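PDB 1H75: glutaredoxin-like protein NRDH from Escherichia coli, which probably carries electrons to the NrdEF ribonucleotide reductase system as a small redox protein of the glutaredoxin family, using a redox-active disulfide. Local coordinates for residues Arg2-Thr7 with Asp27-Asn32. Numbering follows the deposited sequence.
Sequences RITIYT and DFEMIN
Asp27 O meets the methyl Ile3 CD1, and one water bridges the two segments here, donating to Asp27 O and accepting from Ile3 N. At Phe28, chi1 of 55° sets CG between the backbone N and the carbonyl carbon, and the ring it carries presents one face to Ile5 CD1, 4.0 Å from the ring centroid and 27° off its normal, a CH-pi contact. From Glu29 onward the strands run parallel, in the register Thr4-Glu29 through Thr7-Asn32: Glu29 N donates to Ile3 O at 2.9 Å, and Glu29 O accepts from Ile5 N. The Glu29 carboxylate divides its oxygens: OE2 accepts from Thr4 OG1, modelled at a doubtfully short 2.5 Å, whereas OE1 forms a long salt bridge of 3.6 Å to Arg2 NH1, the guanidinium and carboxylate planes inclined by 24°. Met30 places CG at the edge of the Phe28 ring, in its plane, while its CA approaches Ile5 O. Ile31 N bonds to Ile5 O, and Ile31 O accepts from Thr7 N. Ile31 lies beside Tyr6, with CD1 3.7 Å from Tyr6 CE2, and the same methyl reaches Thr4 CG2. Asn32 CA makes a CA-H...O approach to Thr7 O, and Thr7 bonds onward with Val33. In this beta-alpha-beta unit of the thioredoxin-like fold, helix 12-23 packs against Ile3, Thr7, Phe28 and Met30, with Thr7 touching redox-active Cys14; helix 37-45 meets Tyr6 and Ile31 on the other face, and strand 53-56 flanks 3-7 antiparallel.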
# COMPACT_ATOMS: atom_id res chain seq x y z
N ARG A 2 -4.86 8.23 -7.22
CA ARG A 2 -4.96 7.88 -5.81
C ARG A 2 -4.09 6.67 -5.46
O ARG A 2 -4.11 5.67 -6.17
CB ARG A 2 -6.41 7.57 -5.47
CG ARG A 2 -6.65 7.16 -4.02
CD ARG A 2 -7.94 6.35 -3.89
NE ARG A 2 -9.12 7.08 -4.36
CZ ARG A 2 -9.57 8.20 -3.82
NH1 ARG A 2 -8.93 8.75 -2.79
NH2 ARG A 2 -10.66 8.79 -4.31
N ILE A 3 -3.32 6.79 -4.38
CA ILE A 3 -2.47 5.69 -3.89
C ILE A 3 -3.02 5.35 -2.50
O ILE A 3 -3.11 6.22 -1.63
CB ILE A 3 -1.00 6.13 -3.72
CG1 ILE A 3 -0.44 6.59 -5.06
CG2 ILE A 3 -0.17 4.99 -3.14
CD1 ILE A 3 0.93 7.23 -4.96
N THR A 4 -3.43 4.10 -2.31
CA THR A 4 -3.94 3.68 -1.01
C THR A 4 -3.03 2.59 -0.47
O THR A 4 -2.69 1.65 -1.20
CB THR A 4 -5.36 3.11 -1.12
OG1 THR A 4 -6.22 4.09 -1.69
CG2 THR A 4 -5.87 2.70 0.25
N ILE A 5 -2.63 2.72 0.79
CA ILE A 5 -1.78 1.69 1.40
C ILE A 5 -2.63 1.02 2.47
O ILE A 5 -3.07 1.70 3.41
CB ILE A 5 -0.52 2.28 2.11
CG1 ILE A 5 0.32 3.11 1.12
CG2 ILE A 5 0.30 1.15 2.72
CD1 ILE A 5 1.57 3.77 1.75
N TYR A 6 -2.88 -0.28 2.32
CA TYR A 6 -3.65 -1.03 3.33
C TYR A 6 -2.59 -1.51 4.30
O TYR A 6 -1.65 -2.23 3.93
CB TYR A 6 -4.41 -2.19 2.67
CG TYR A 6 -5.53 -1.66 1.79
CD1 TYR A 6 -5.31 -1.40 0.43
CD2 TYR A 6 -6.77 -1.34 2.34
CE1 TYR A 6 -6.33 -0.83 -0.36
CE2 TYR A 6 -7.78 -0.77 1.56
CZ TYR A 6 -7.55 -0.52 0.22
OH TYR A 6 -8.55 0.06 -0.52
N THR A 7 -2.77 -1.16 5.57
CA THR A 7 -1.74 -1.41 6.55
C THR A 7 -2.16 -2.01 7.90
O THR A 7 -3.34 -2.23 8.15
CB THR A 7 -1.03 -0.05 6.79
OG1 THR A 7 0.17 -0.23 7.54
CG2 THR A 7 -1.99 0.92 7.53
N ASP A 27 1.63 11.47 -2.45
CA ASP A 27 0.50 11.65 -1.56
C ASP A 27 -0.22 10.32 -1.56
O ASP A 27 -0.38 9.70 -2.61
CB ASP A 27 -0.45 12.74 -2.08
CG ASP A 27 0.15 14.11 -1.98
OD1 ASP A 27 0.65 14.47 -0.89
OD2 ASP A 27 0.15 14.83 -2.99
N PHE A 28 -0.63 9.86 -0.38
CA PHE A 28 -1.34 8.59 -0.29
C PHE A 28 -2.25 8.58 0.92
O PHE A 28 -2.13 9.42 1.81
CB PHE A 28 -0.34 7.43 -0.17
CG PHE A 28 0.63 7.58 0.96
CD1 PHE A 28 0.31 7.12 2.23
CD2 PHE A 28 1.83 8.24 0.77
CE1 PHE A 28 1.18 7.31 3.30
CE2 PHE A 28 2.72 8.44 1.83
CZ PHE A 28 2.39 7.98 3.09
N GLU A 29 -3.19 7.64 0.92
CA GLU A 29 -4.11 7.47 2.02
C GLU A 29 -3.79 6.12 2.63
O GLU A 29 -3.28 5.21 1.95
CB GLU A 29 -5.57 7.50 1.54
CG GLU A 29 -5.92 6.51 0.43
CD GLU A 29 -7.41 6.53 0.08
OE1 GLU A 29 -8.10 7.49 0.47
OE2 GLU A 29 -7.88 5.58 -0.59
N MET A 30 -4.04 5.98 3.92
CA MET A 30 -3.78 4.72 4.58
C MET A 30 -5.07 4.20 5.16
O MET A 30 -5.92 4.97 5.59
CB MET A 30 -2.75 4.90 5.69
CG MET A 30 -1.41 5.36 5.20
SD MET A 30 -0.27 5.49 6.57
CE MET A 30 0.72 4.03 6.31
N ILE A 31 -5.22 2.88 5.12
CA ILE A 31 -6.40 2.23 5.68
C ILE A 31 -5.91 1.07 6.49
O ILE A 31 -5.33 0.12 5.95
CB ILE A 31 -7.33 1.73 4.59
CG1 ILE A 31 -7.91 2.92 3.83
CG2 ILE A 31 -8.42 0.81 5.22
CD1 ILE A 31 -8.85 2.55 2.72
N ASN A 32 -6.15 1.13 7.80
CA ASN A 32 -5.74 0.07 8.71
C ASN A 32 -6.72 -1.10 8.58
O ASN A 32 -7.89 -0.95 8.93
CB ASN A 32 -5.79 0.61 10.15
CG ASN A 32 -5.21 -0.37 11.15
OD1 ASN A 32 -4.24 -0.05 11.84
ND2 ASN A 32 -5.80 -1.56 11.23
O HOH W 1 -2.87 9.62 -3.71